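Local coordinates for protein serine hydrolase CCSP0084 (Cycloclasticus sp. P1, PDB 4I3F) that is an alpha/beta-hydrolase of the meta-cleavage product hydrolase family that probably cleaves carbon-carbon bonds of ring-fission products from aromatic compounds and may also hydrolyse esters, at residues T29-T34 against S87-P92; T34-A39 against H75-D80; P79-F84 against Q105-L110. One frame throughout, in Å; residues are numbered along the deposited sequence.

Contact 1: T29-T34 against S87-P92; sequences TGSFNT and SQHNCP
Phe32 leans against His89: carbons CD2 and CE2 along one side of the phenyl ring meet His89 CD2, the CE2 to CD2 distance being 3.5 Å. The two rings are inclined at 45° with centroids 4.8 Å apart, an oblique pairing. Phe32 CG is wedged between its backbone N and carbonyl carbon (chi1 61°), which sends the ring across to the 87-92 loop, where His89, with CG anti to N, presents the CD2 side of its imidazole. Its ND1 accepts a bond from Cys91 N, which helps hold the ring's rotation. Next to the rings the amide of Asn90 crosses the phenyl side chain with its plane only 16° from that of the ring. Asn90 ND2 donates to Ser31 OG at 2.6 Å, a short but bent bond, the hydroxyl tilted from the amide plane. Ser31 stands in the type II' turn from Thr29 to Phe32, which closes the hairpin of strands 23-29 and 32-39 at one margin of the alpha/beta-hydrolase sheet. Farther along, a water bridges two backbone acceptors, donating to Asn33 O at 2.8 Å and to Gln88 O at 2.7 Å. Ser87 OG packs 3.4 Å from Thr34 CA, while OG donates to Asp80 O and accepts from Phe35 N. Helix 96-113 borders the contact, with Gln106 touching Phe32 and Ile102 touching His89.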
ATOM      1  N   THR A  29     -10.244  16.200  -0.201  1.00 16.07           N
ATOM      2  CA  THR A  29     -10.938  14.928  -0.090  1.00 14.16           C
ATOM      3  C   THR A  29     -11.627  14.912   1.259  1.00 15.69           C
ATOM      4  O   THR A  29     -11.024  14.535   2.270  1.00 14.99           O
ATOM      5  CB  THR A  29      -9.974  13.730  -0.203  1.00 15.64           C
ATOM      6  OG1 THR A  29      -8.879  13.920   0.706  1.00 14.91           O
ATOM      7  CG2 THR A  29      -9.414  13.620  -1.619  1.00 13.88           C
ATOM      8  N   GLY A  30     -12.882  15.345   1.278  1.00 17.38           N
ATOM      9  CA  GLY A  30     -13.606  15.468   2.530  1.00 17.86           C
ATOM     10  C   GLY A  30     -13.055  16.593   3.388  1.00 20.95           C
ATOM     11  O   GLY A  30     -12.920  17.721   2.919  1.00 18.10           O
ATOM     12  N   SER A  31     -12.714  16.277   4.638  1.00 15.99           N
ATOM     13  CA  SER A  31     -12.348  17.295   5.613  1.00 17.85           C
ATOM     14  C   SER A  31     -10.866  17.669   5.578  1.00 15.23           C
ATOM     15  O   SER A  31     -10.422  18.517   6.358  1.00 15.96           O
ATOM     16  CB  SER A  31     -12.731  16.841   7.023  1.00 16.14           C
ATOM     17  OG  SER A  31     -12.094  15.615   7.346  1.00 17.48           O
ATOM     18  N   PHE A  32     -10.097  17.049   4.686  1.00 14.30           N
ATOM     19  CA  PHE A  32      -8.668  17.338   4.611  1.00 15.76           C
ATOM     20  C   PHE A  32      -8.183  17.299   3.167  1.00 15.53           C
ATOM     21  O   PHE A  32      -8.904  16.833   2.284  1.00 16.76           O
ATOM     22  CB  PHE A  32      -7.877  16.321   5.447  1.00 13.82           C
ATOM     23  CG  PHE A  32      -8.042  14.908   4.990  1.00 13.66           C
ATOM     24  CD1 PHE A  32      -7.088  14.316   4.174  1.00 15.03           C
ATOM     25  CD2 PHE A  32      -9.163  14.167   5.362  1.00 16.17           C
ATOM     26  CE1 PHE A  32      -7.247  13.015   3.736  1.00 11.84           C
ATOM     27  CE2 PHE A  32      -9.324  12.857   4.935  1.00 13.67           C
ATOM     28  CZ  PHE A  32      -8.365  12.278   4.114  1.00 13.20           C
ATOM     29  N   ASN A  33      -6.960  17.768   2.927  1.00 15.51           N
ATOM     30  CA  ASN A  33      -6.382  17.701   1.583  1.00 18.03           C
ATOM     31  C   ASN A  33      -5.523  16.472   1.351  1.00 16.86           C
ATOM     32  O   ASN A  33      -4.769  16.058   2.233  1.00 16.23           O
ATOM     33  CB  ASN A  33      -5.565  18.954   1.280  1.00 20.63           C
ATOM     34  CG  ASN A  33      -6.433  20.156   1.027  1.00 28.56           C
ATOM     35  OD1 ASN A  33      -7.457  20.060   0.359  1.00 33.88           O
ATOM     36  ND2 ASN A  33      -6.036  21.302   1.572  1.00 36.01           N
ATOM     37  N   THR A  34      -5.631  15.909   0.151  1.00 12.46           N
ATOM     38  CA  THR A  34      -4.799  14.780  -0.250  1.00 13.79           C
ATOM     39  C   THR A  34      -3.698  15.219  -1.210  1.00 16.05           C
ATOM     40  O   THR A  34      -3.968  15.888  -2.207  1.00 17.40           O
ATOM     41  CB  THR A  34      -5.637  13.681  -0.916  1.00 15.62           C
ATOM     42  OG1 THR A  34      -6.405  13.005   0.085  1.00 14.40           O
ATOM     43  CG2 THR A  34      -4.740  12.662  -1.613  1.00 15.18           C
ATOM     44  N   SER A  87      -0.493  14.193   3.277  1.00 13.44           N
ATOM     45  CA  SER A  87      -1.943  14.060   3.417  1.00 14.06           C
ATOM     46  C   SER A  87      -2.363  13.962   4.884  1.00 11.83           C
ATOM     47  O   SER A  87      -3.134  13.072   5.262  1.00 13.28           O
ATOM     48  CB  SER A  87      -2.449  12.844   2.643  1.00 14.88           C
ATOM     49  OG  SER A  87      -2.280  13.034   1.247  1.00 16.33           O
ATOM     50  N   GLN A  88      -1.856  14.876   5.707  1.00 15.87           N
ATOM     51  CA  GLN A  88      -2.209  14.865   7.115  0.50 17.32           C
ATOM     52  C   GLN A  88      -3.708  15.073   7.321  1.00 13.96           C
ATOM     53  O   GLN A  88      -4.333  15.919   6.683  1.00 16.69           O
ATOM     54  CB  GLN A  88      -1.382  15.894   7.882  0.50 18.56           C
ATOM     55  CG  GLN A  88       0.109  15.578   7.837  0.50 21.57           C
ATOM     56  CD  GLN A  88       0.427  14.196   8.391  0.50 22.66           C
ATOM     57  OE1 GLN A  88       0.199  13.924   9.564  0.50 14.34           O
ATOM     58  NE2 GLN A  88       0.957  13.317   7.543  0.50 20.99           N
ATOM     59  N   HIS A  89      -4.274  14.271   8.213  1.00 14.28           N
ATOM     60  CA  HIS A  89      -5.693  14.361   8.525  1.00 12.95           C
ATOM     61  C   HIS A  89      -5.923  15.576   9.408  1.00 14.13           C
ATOM     62  O   HIS A  89      -5.033  16.003  10.149  1.00 17.83           O
ATOM     63  CB  HIS A  89      -6.187  13.077   9.205  1.00 12.52           C
ATOM     64  CG  HIS A  89      -7.677  12.921   9.185  1.00 12.58           C
ATOM     65  ND1 HIS A  89      -8.488  13.381  10.199  1.00 20.18           N
ATOM     66  CD2 HIS A  89      -8.502  12.356   8.271  1.00 13.48           C
ATOM     67  CE1 HIS A  89      -9.750  13.116   9.908  1.00 21.60           C
ATOM     68  NE2 HIS A  89      -9.784  12.487   8.746  1.00 15.27           N
ATOM     69  N   ASN A  90      -7.117  16.150   9.315  1.00 14.55           N
ATOM     70  CA  ASN A  90      -7.441  17.368  10.036  1.00 16.10           C
ATOM     71  C   ASN A  90      -7.774  17.130  11.509  1.00 16.44           C
ATOM     72  O   ASN A  90      -7.679  18.049  12.327  1.00 17.58           O
ATOM     73  CB  ASN A  90      -8.609  18.073   9.348  1.00 16.20           C
ATOM     74  CG  ASN A  90      -9.863  17.224   9.319  1.00 15.84           C
ATOM     75  OD1 ASN A  90     -10.850  17.518  10.007  1.00 28.42           O
ATOM     76  ND2 ASN A  90      -9.841  16.175   8.525  1.00 14.75           N
ATOM     77  N   CYS A  91      -8.171  15.905  11.841  1.00 17.37           N
ATOM     78  CA  CYS A  91      -8.609  15.561  13.196  1.00 16.94           C
ATOM     79  C   CYS A  91      -8.358  14.066  13.382  1.00 18.93           C
ATOM     80  O   CYS A  91      -9.292  13.260  13.439  1.00 17.33           O
ATOM     81  CB  CYS A  91     -10.101  15.880  13.360  1.00 18.73           C
ATOM     82  SG  CYS A  91     -10.664  16.299  15.031  1.00 80.58           S
ATOM     83  N   PRO A  92      -7.078  13.681  13.469  1.00 16.31           N
ATOM     84  CA  PRO A  92      -6.713  12.261  13.465  1.00 14.73           C
ATOM     85  C   PRO A  92      -7.311  11.536  14.654  1.00 15.39           C
ATOM     86  O   PRO A  92      -7.155  11.984  15.786  1.00 16.49           O
ATOM     87  CB  PRO A  92      -5.184  12.287  13.582  1.00 14.77           C
ATOM     88  CG  PRO A  92      -4.860  13.612  14.207  1.00 16.26           C
ATOM     89  CD  PRO A  92      -5.916  14.562  13.695  1.00 18.62           C
TER
HETATM   90  O   HOH W   1      -3.809  17.383   4.457  1.00 20.03           O

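Contact 2: T34-A39 against H75-D80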
ATOM      1  N   THR A  34      -5.631  15.909   0.151  1.00 12.46           N
ATOM      2  CA  THR A  34      -4.799  14.780  -0.250  1.00 13.79           C
ATOM      3  C   THR A  34      -3.698  15.219  -1.210  1.00 16.05           C
ATOM      4  O   THR A  34      -3.968  15.888  -2.207  1.00 17.40           O
ATOM      5  CB  THR A  34      -5.637  13.681  -0.916  1.00 15.62           C
ATOM      6  OG1 THR A  34      -6.405  13.005   0.085  1.00 14.40           O
ATOM      7  CG2 THR A  34      -4.740  12.662  -1.613  1.00 15.18           C
ATOM      8  N   PHE A  35      -2.454  14.853  -0.904  1.00 14.81           N
ATOM      9  CA  PHE A  35      -1.367  15.101  -1.841  1.00 15.76           C
ATOM     10  C   PHE A  35      -1.391  13.989  -2.876  1.00 14.99           C
ATOM     11  O   PHE A  35      -1.407  12.809  -2.525  1.00 12.81           O
ATOM     12  CB  PHE A  35      -0.023  15.136  -1.120  1.00 16.39           C
ATOM     13  CG  PHE A  35       1.137  15.397  -2.039  1.00 17.47           C
ATOM     14  CD1 PHE A  35       1.388  16.681  -2.511  1.00 17.03           C
ATOM     15  CD2 PHE A  35       1.961  14.356  -2.446  1.00 14.87           C
ATOM     16  CE1 PHE A  35       2.446  16.931  -3.363  1.00 22.69           C
ATOM     17  CE2 PHE A  35       3.021  14.595  -3.296  1.00 18.35           C
ATOM     18  CZ  PHE A  35       3.268  15.884  -3.758  1.00 18.58           C
ATOM     19  N   LEU A  36      -1.415  14.368  -4.150  1.00 15.95           N
ATOM     20  CA  LEU A  36      -1.622  13.404  -5.219  1.00 15.24           C
ATOM     21  C   LEU A  36      -0.512  13.443  -6.260  1.00 14.16           C
ATOM     22  O   LEU A  36      -0.152  14.505  -6.760  1.00 19.02           O
ATOM     23  CB  LEU A  36      -2.961  13.683  -5.900  1.00 18.14           C
ATOM     24  CG  LEU A  36      -3.312  12.778  -7.078  1.00 19.21           C
ATOM     25  CD1 LEU A  36      -3.569  11.359  -6.599  1.00 18.15           C
ATOM     26  CD2 LEU A  36      -4.501  13.330  -7.844  1.00 17.48           C
ATOM     27  N   ASN A  37       0.044  12.279  -6.571  1.00 16.71           N
ATOM     28  CA  ASN A  37       0.907  12.144  -7.743  1.00 19.65           C
ATOM     29  C   ASN A  37       0.119  11.539  -8.909  1.00 16.36           C
ATOM     30  O   ASN A  37      -0.643  10.595  -8.712  1.00 15.42           O
ATOM     31  CB  ASN A  37       2.086  11.234  -7.423  1.00 17.94           C
ATOM     32  CG  ASN A  37       2.917  11.738  -6.257  1.00 16.54           C
ATOM     33  OD1 ASN A  37       3.776  12.593  -6.425  1.00 17.84           O
ATOM     34  ND2 ASN A  37       2.677  11.188  -5.072  1.00 12.17           N
ATOM     35  N   GLU A  38       0.304  12.083 -10.109  1.00 14.73           N
ATOM     36  CA  GLU A  38      -0.364  11.566 -11.302  1.00 17.65           C
ATOM     37  C   GLU A  38       0.595  11.420 -12.476  1.00 18.61           C
ATOM     38  O   GLU A  38       1.516  12.213 -12.643  1.00 20.17           O
ATOM     39  CB  GLU A  38      -1.488  12.506 -11.740  1.00 21.83           C
ATOM     40  CG  GLU A  38      -2.813  12.285 -11.062  1.00 22.56           C
ATOM     41  CD  GLU A  38      -3.878  13.210 -11.611  1.00 25.78           C
ATOM     42  OE1 GLU A  38      -3.856  14.407 -11.261  1.00 24.06           O
ATOM     43  OE2 GLU A  38      -4.719  12.741 -12.402  1.00 21.53           O
ATOM     44  N   ALA A  39       0.353  10.424 -13.317  1.00 18.40           N
ATOM     45  CA  ALA A  39       1.070  10.333 -14.586  1.00 18.84           C
ATOM     46  C   ALA A  39       0.141   9.699 -15.611  1.00 19.23           C
ATOM     47  O   ALA A  39      -0.852   9.072 -15.232  1.00 19.23           O
ATOM     48  CB  ALA A  39       2.342   9.522 -14.428  1.00 22.55           C
ATOM     49  N   HIS A  75      -3.535   5.791 -16.896  1.00 17.30           N
ATOM     50  CA  HIS A  75      -3.598   6.986 -16.063  1.00 14.87           C
ATOM     51  C   HIS A  75      -3.373   6.568 -14.626  1.00 13.44           C
ATOM     52  O   HIS A  75      -4.226   5.922 -14.020  1.00 15.49           O
ATOM     53  CB  HIS A  75      -4.971   7.650 -16.209  1.00 15.08           C
ATOM     54  CG  HIS A  75      -5.175   8.840 -15.320  1.00 17.79           C
ATOM     55  ND1 HIS A  75      -6.418   9.389 -15.092  1.00 19.51           N
ATOM     56  CD2 HIS A  75      -4.299   9.579 -14.596  1.00 18.22           C
ATOM     57  CE1 HIS A  75      -6.301  10.416 -14.268  1.00 24.82           C
ATOM     58  NE2 HIS A  75      -5.025  10.555 -13.957  1.00 24.98           N
ATOM     59  N   CYS A  76      -2.223   6.934 -14.068  1.00 14.88           N
ATOM     60  CA  CYS A  76      -1.884   6.525 -12.709  1.00 14.99           C
ATOM     61  C   CYS A  76      -2.167   7.613 -11.687  1.00 13.12           C
ATOM     62  O   CYS A  76      -1.772   8.763 -11.876  1.00 15.77           O
ATOM     63  CB  CYS A  76      -0.410   6.136 -12.632  1.00 14.19           C
ATOM     64  SG  CYS A  76       0.001   4.686 -13.626  1.00 16.90           S
ATOM     65  N   LEU A  77      -2.843   7.234 -10.601  1.00 14.45           N
ATOM     66  CA  LEU A  77      -3.058   8.122  -9.466  1.00 13.57           C
ATOM     67  C   LEU A  77      -2.434   7.465  -8.236  1.00  9.81           C
ATOM     68  O   LEU A  77      -2.776   6.334  -7.893  1.00 11.96           O
ATOM     69  CB  LEU A  77      -4.554   8.374  -9.243  1.00 13.64           C
ATOM     70  CG  LEU A  77      -5.269   9.001 -10.443  1.00 16.44           C
ATOM     71  CD1 LEU A  77      -5.892   7.938 -11.336  1.00 15.69           C
ATOM     72  CD2 LEU A  77      -6.315  10.010  -9.983  1.00 24.38           C
ATOM     73  N   ALA A  78      -1.502   8.165  -7.590  1.00 11.35           N
ATOM     74  CA  ALA A  78      -0.827   7.628  -6.405  1.00  9.34           C
ATOM     75  C   ALA A  78      -0.836   8.662  -5.292  1.00  9.93           C
ATOM     76  O   ALA A  78       0.041   9.526  -5.232  1.00 12.57           O
ATOM     77  CB  ALA A  78       0.608   7.233  -6.741  1.00 14.53           C
ATOM     78  N   PRO A  79      -1.840   8.598  -4.413  1.00 10.58           N
ATOM     79  CA  PRO A  79      -1.917   9.604  -3.350  1.00 12.47           C
ATOM     80  C   PRO A  79      -1.119   9.219  -2.107  1.00 10.77           C
ATOM     81  O   PRO A  79      -0.906   8.026  -1.856  1.00  9.93           O
ATOM     82  CB  PRO A  79      -3.403   9.597  -2.999  1.00  9.39           C
ATOM     83  CG  PRO A  79      -3.814   8.126  -3.230  1.00  9.87           C
ATOM     84  CD  PRO A  79      -3.046   7.743  -4.473  1.00 11.50           C
ATOM     85  N   ASP A  80      -0.687  10.218  -1.343  1.00 13.26           N
ATOM     86  CA  ASP A  80      -0.279   9.969   0.033  1.00 10.99           C
ATOM     87  C   ASP A  80      -1.559   9.618   0.779  1.00 13.63           C
ATOM     88  O   ASP A  80      -2.553  10.349   0.725  1.00 12.33           O
ATOM     89  CB  ASP A  80       0.379  11.195   0.676  1.00 11.84           C
ATOM     90  CG  ASP A  80       1.794  11.460   0.166  1.00 16.48           C
ATOM     91  OD1 ASP A  80       2.317  10.670  -0.651  1.00 14.40           O
ATOM     92  OD2 ASP A  80       2.392  12.471   0.599  1.00 16.27           O
TER
HETATM   93  O   HOH W   2       4.333  11.059  -2.574  1.00 15.77           O
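The imidazole of His75 has Leu77 CD1 over the centre of one face, 3.8 Å above the plane, and meets the partner strand with its edge, where Ala39 O and the carboxylate of Glu38 lie near the ring plane. At the other end the Phe35 ring runs alongside Asp80, its CD2 3.6 Å from Asp80 OD2, with ring and carboxylate planes 44° apart; that carboxylate is held mainly from outside, OD2 accepting from Leu86 N and OD1 from Ala59 N. Between these ends strands 32-39 and 75-79 pair antiparallel within the largely parallel sheet of the alpha/beta-hydrolase fold. Asn37 with Ala78 and Ala39 with Cys76 are hydrogen-bonded pairs; Leu36 with Pro79 and Glu38 with Leu77 are non-hydrogen-bonded. Leu36, Glu38, Leu77 and Pro79 share one face of the sheet, on which Leu36 CD1 packs 4.0 Å from Pro79 CB.

His75 NE2 donates to Glu38 OE2 at 2.7 Å, almost exactly in the ring plane and onto the anti lone pair of the oxygen. Glu38 OE1 forms a salt bridge with Lys114, so the carboxylate joins two partners and probably remains ionised. Replacing Glu38 by an alanine is likely to leave His75 NE2 without its acceptor, the imidazole less firmly fixed in rotation, and the charge of Lys114 without its mate.

On the opposite face Asn37 CG lies beside its own backbone N, anti to the carbonyl carbon (chi1 -58°), which lets the amide turn back across the pair. Ala78 O consequently accepts twice: Asn37 N approaches from above the carbonyl plane, and Asn37 ND2, 3.1 Å away, nearly end-on. The same ND2 donates to a water at 3.0 Å, which in turn donates to Asp80 OD1 at 2.8 Å.

Contact 3: P79-F84 against Q105-L110; sequences PDIAGF and QQQIDL
Gln106 reaches from helix 96-113 into the loop after strand 75-79 and uses both ends of its amide there. Its OE1 accepts from Ala82 N at 2.8 Å, the N-H arriving well to the side of the C=O bond, with a C=O...N angle of 110°. Its NE2 donates to Asp80 O at 3.1 Å, on a lone pair in the carbonyl plane. With CG anti to the backbone N (chi1 177°) and the chain extended beyond it, the amide is carried straight out from the helix to face the loop backbone, OE1 toward Ala82 N and NE2 toward Asp80 O. NE2 also bonds to Thr34 OG1, and Asp80 O to Ser87 OG, so both partners of the NE2 to O bond are doubly engaged.

Ala82 CB and Ile81 CG2 pack against Gln106 OE1, at 3.5 and 3.8 Å. Gln107 behaves differently. Its chain bends at chi2 and brings OE1 to 3.6 Å from Pro79 CG, yet this buried amide has no hydrogen-bonding partner for either OE1 or NE2 in the model. Leu110 CD2 completes the patch, 3.8 Å from Pro79 CG.

Loop and helix form the connection that follows strand 75-79 in the alpha/beta-hydrolase fold. A type II turn from Ile81 to Phe84, with Phe84 N bonded to Ile81 O, folds the loop past the helix, and Ile81 touches the probable nucleophile elbow (GxSxG). Helix 96-113 packs on strand 46-50, where Gln107 and Leu110 touch Leu48, while Ile81 and Phe84 rest on Met126 of helix 126-137.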
ATOM      1  N   PRO A  79      -1.840   8.598  -4.413  1.00 10.58           N
ATOM      2  CA  PRO A  79      -1.917   9.604  -3.350  1.00 12.47           C
ATOM      3  C   PRO A  79      -1.119   9.219  -2.107  1.00 10.77           C
ATOM      4  O   PRO A  79      -0.906   8.026  -1.856  1.00  9.93           O
ATOM      5  CB  PRO A  79      -3.403   9.597  -2.999  1.00  9.39           C
ATOM      6  CG  PRO A  79      -3.814   8.126  -3.230  1.00  9.87           C
ATOM      7  CD  PRO A  79      -3.046   7.743  -4.473  1.00 11.50           C
ATOM      8  N   ASP A  80      -0.687  10.218  -1.343  1.00 13.26           N
ATOM      9  CA  ASP A  80      -0.279   9.969   0.033  1.00 10.99           C
ATOM     10  C   ASP A  80      -1.559   9.618   0.779  1.00 13.63           C
ATOM     11  O   ASP A  80      -2.553  10.349   0.725  1.00 12.33           O
ATOM     12  CB  ASP A  80       0.379  11.195   0.676  1.00 11.84           C
ATOM     13  CG  ASP A  80       1.794  11.460   0.166  1.00 16.48           C
ATOM     14  OD1 ASP A  80       2.317  10.670  -0.651  1.00 14.40           O
ATOM     15  OD2 ASP A  80       2.392  12.471   0.599  1.00 16.27           O
ATOM     16  N   ILE A  81      -1.544   8.480   1.457  1.00 13.89           N
ATOM     17  CA  ILE A  81      -2.715   8.005   2.177  1.00 10.92           C
ATOM     18  C   ILE A  81      -2.847   8.844   3.445  1.00 15.05           C
ATOM     19  O   ILE A  81      -1.849   9.323   3.987  1.00 11.87           O
ATOM     20  CB  ILE A  81      -2.580   6.486   2.431  1.00  8.09           C
ATOM     21  CG1 ILE A  81      -2.608   5.746   1.092  1.00 12.49           C
ATOM     22  CG2 ILE A  81      -3.686   5.950   3.318  1.00 13.20           C
ATOM     23  CD1 ILE A  81      -2.269   4.269   1.207  1.00 11.65           C
ATOM     24  N   ALA A  82      -4.083   9.068   3.888  1.00 11.39           N
ATOM     25  CA  ALA A  82      -4.341   9.975   5.000  1.00 10.32           C
ATOM     26  C   ALA A  82      -3.487   9.617   6.211  1.00 10.56           C
ATOM     27  O   ALA A  82      -3.348   8.438   6.560  1.00 13.47           O
ATOM     28  CB  ALA A  82      -5.828   9.984   5.355  1.00  9.45           C
ATOM     29  N   GLY A  83      -2.886  10.632   6.820  1.00 10.44           N
ATOM     30  CA  GLY A  83      -2.002  10.417   7.950  1.00 15.60           C
ATOM     31  C   GLY A  83      -0.553  10.214   7.550  1.00 14.65           C
ATOM     32  O   GLY A  83       0.336  10.240   8.405  1.00 16.21           O
ATOM     33  N   PHE A  84      -0.304   9.994   6.262  1.00 13.29           N
ATOM     34  CA  PHE A  84       1.064   9.776   5.776  1.00 12.52           C
ATOM     35  C   PHE A  84       1.475  10.942   4.901  1.00 15.48           C
ATOM     36  O   PHE A  84       0.623  11.576   4.281  1.00 13.98           O
ATOM     37  CB  PHE A  84       1.153   8.512   4.918  1.00 12.44           C
ATOM     38  CG  PHE A  84       0.974   7.232   5.683  1.00 12.85           C
ATOM     39  CD1 PHE A  84       2.072   6.574   6.213  1.00 16.05           C
ATOM     40  CD2 PHE A  84      -0.290   6.676   5.852  1.00 13.26           C
ATOM     41  CE1 PHE A  84       1.922   5.382   6.913  1.00 16.58           C
ATOM     42  CE2 PHE A  84      -0.452   5.487   6.553  1.00 13.10           C
ATOM     43  CZ  PHE A  84       0.656   4.844   7.088  1.00 17.17           C
ATOM     44  N   GLN A 105     -12.832   6.065   2.671  1.00 14.91           N
ATOM     45  CA  GLN A 105     -13.550   7.245   2.191  1.00 12.25           C
ATOM     46  C   GLN A 105     -12.629   8.197   1.424  1.00 12.68           C
ATOM     47  O   GLN A 105     -13.050   8.843   0.461  1.00 13.60           O
ATOM     48  CB  GLN A 105     -14.274   7.981   3.333  1.00 12.44           C
ATOM     49  CG  GLN A 105     -15.256   9.039   2.843  1.00 19.16           C
ATOM     50  CD  GLN A 105     -16.369   8.449   1.985  1.00 23.61           C
ATOM     51  OE1 GLN A 105     -17.007   7.472   2.372  1.00 24.78           O
ATOM     52  NE2 GLN A 105     -16.612   9.050   0.823  1.00 21.34           N
ATOM     53  N   GLN A 106     -11.369   8.277   1.837  1.00 11.74           N
ATOM     54  CA  GLN A 106     -10.404   9.113   1.126  1.00 12.96           C
ATOM     55  C   GLN A 106     -10.305   8.733  -0.355  1.00 12.08           C
ATOM     56  O   GLN A 106     -10.275   9.605  -1.231  1.00 12.21           O
ATOM     57  CB  GLN A 106      -9.017   9.019   1.773  1.00 10.04           C
ATOM     58  CG  GLN A 106      -7.948   9.827   1.011  1.00  9.59           C
ATOM     59  CD  GLN A 106      -6.541   9.573   1.508  1.00  9.88           C
ATOM     60  OE1 GLN A 106      -6.267   8.550   2.138  1.00 13.71           O
ATOM     61  NE2 GLN A 106      -5.634  10.501   1.218  1.00 10.60           N
ATOM     62  N   GLN A 107     -10.262   7.438  -0.648  1.00 12.53           N
ATOM     63  CA  GLN A 107     -10.089   7.022  -2.036  1.00 12.72           C
ATOM     64  C   GLN A 107     -11.345   7.262  -2.852  1.00 11.32           C
ATOM     65  O   GLN A 107     -11.264   7.610  -4.033  1.00 12.48           O
ATOM     66  CB  GLN A 107      -9.652   5.551  -2.126  1.00  8.34           C
ATOM     67  CG  GLN A 107      -8.377   5.227  -1.344  1.00 10.64           C
ATOM     68  CD  GLN A 107      -7.307   6.296  -1.490  1.00 12.53           C
ATOM     69  OE1 GLN A 107      -7.037   6.772  -2.584  1.00 14.25           O
ATOM     70  NE2 GLN A 107      -6.702   6.681  -0.380  1.00 23.47           N
ATOM     71  N   ILE A 108     -12.509   7.079  -2.232  1.00 11.80           N
ATOM     72  CA  ILE A 108     -13.772   7.390  -2.894  1.00 11.95           C
ATOM     73  C   ILE A 108     -13.864   8.895  -3.168  1.00 15.21           C
ATOM     74  O   ILE A 108     -14.238   9.308  -4.274  1.00 13.67           O
ATOM     75  CB  ILE A 108     -14.980   6.937  -2.060  1.00 11.21           C
ATOM     76  CG1 ILE A 108     -14.939   5.421  -1.859  1.00 15.78           C
ATOM     77  CG2 ILE A 108     -16.286   7.351  -2.732  1.00 12.08           C
ATOM     78  CD1 ILE A 108     -14.946   4.646  -3.160  1.00 16.61           C
ATOM     79  N   ASP A 109     -13.510   9.703  -2.169  1.00 12.13           N
ATOM     80  CA  ASP A 109     -13.504  11.156  -2.325  1.00 14.74           C
ATOM     81  C   ASP A 109     -12.507  11.604  -3.395  1.00 14.72           C
ATOM     82  O   ASP A 109     -12.748  12.592  -4.093  1.00 13.84           O
ATOM     83  CB  ASP A 109     -13.175  11.847  -1.000  1.00 14.31           C
ATOM     84  CG  ASP A 109     -14.292  11.732   0.018  1.00 18.04           C
ATOM     85  OD1 ASP A 109     -15.440  11.417  -0.376  1.00 17.84           O
ATOM     86  OD2 ASP A 109     -14.016  11.962   1.219  1.00 18.57           O
ATOM     87  N   LEU A 110     -11.394  10.886  -3.519  1.00 15.24           N
ATOM     88  CA  LEU A 110     -10.404  11.185  -4.561  1.00 13.76           C
ATOM     89  C   LEU A 110     -10.962  10.876  -5.954  1.00 14.66           C
ATOM     90  O   LEU A 110     -10.878  11.704  -6.860  1.00 14.14           O
ATOM     91  CB  LEU A 110      -9.118  10.391  -4.318  1.00 11.87           C
ATOM     92  CG  LEU A 110      -7.987  10.501  -5.348  1.00 13.66           C
ATOM     93  CD1 LEU A 110      -7.540  11.946  -5.520  1.00 16.93           C
ATOM     94  CD2 LEU A 110      -6.795   9.627  -4.965  1.00  9.75           C
TER

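How the contacts relate
Contacts 2 and 3 are buried, whereas contact 1 lies at the margin of the fold and is partly exposed. Contacts 1 and 2 both use strand 32-39: in contact 2 it pairs with strand 75-79 through regular backbone bonds, but in contact 1 its beginning meets an irregular loop through rings, one amide-hydroxyl bond and a water. Contact 3 shares Pro79 and Asp80 with contact 2 and relies on a helix glutamine bonded to loop backbone. The hydroxyls of Ser87 and Thr34 serve as polar joints between the three, and an apolar one is added where Leu36 CD1 of contact 2 packs 4.0 Å from Leu110 CD2 of contact 3.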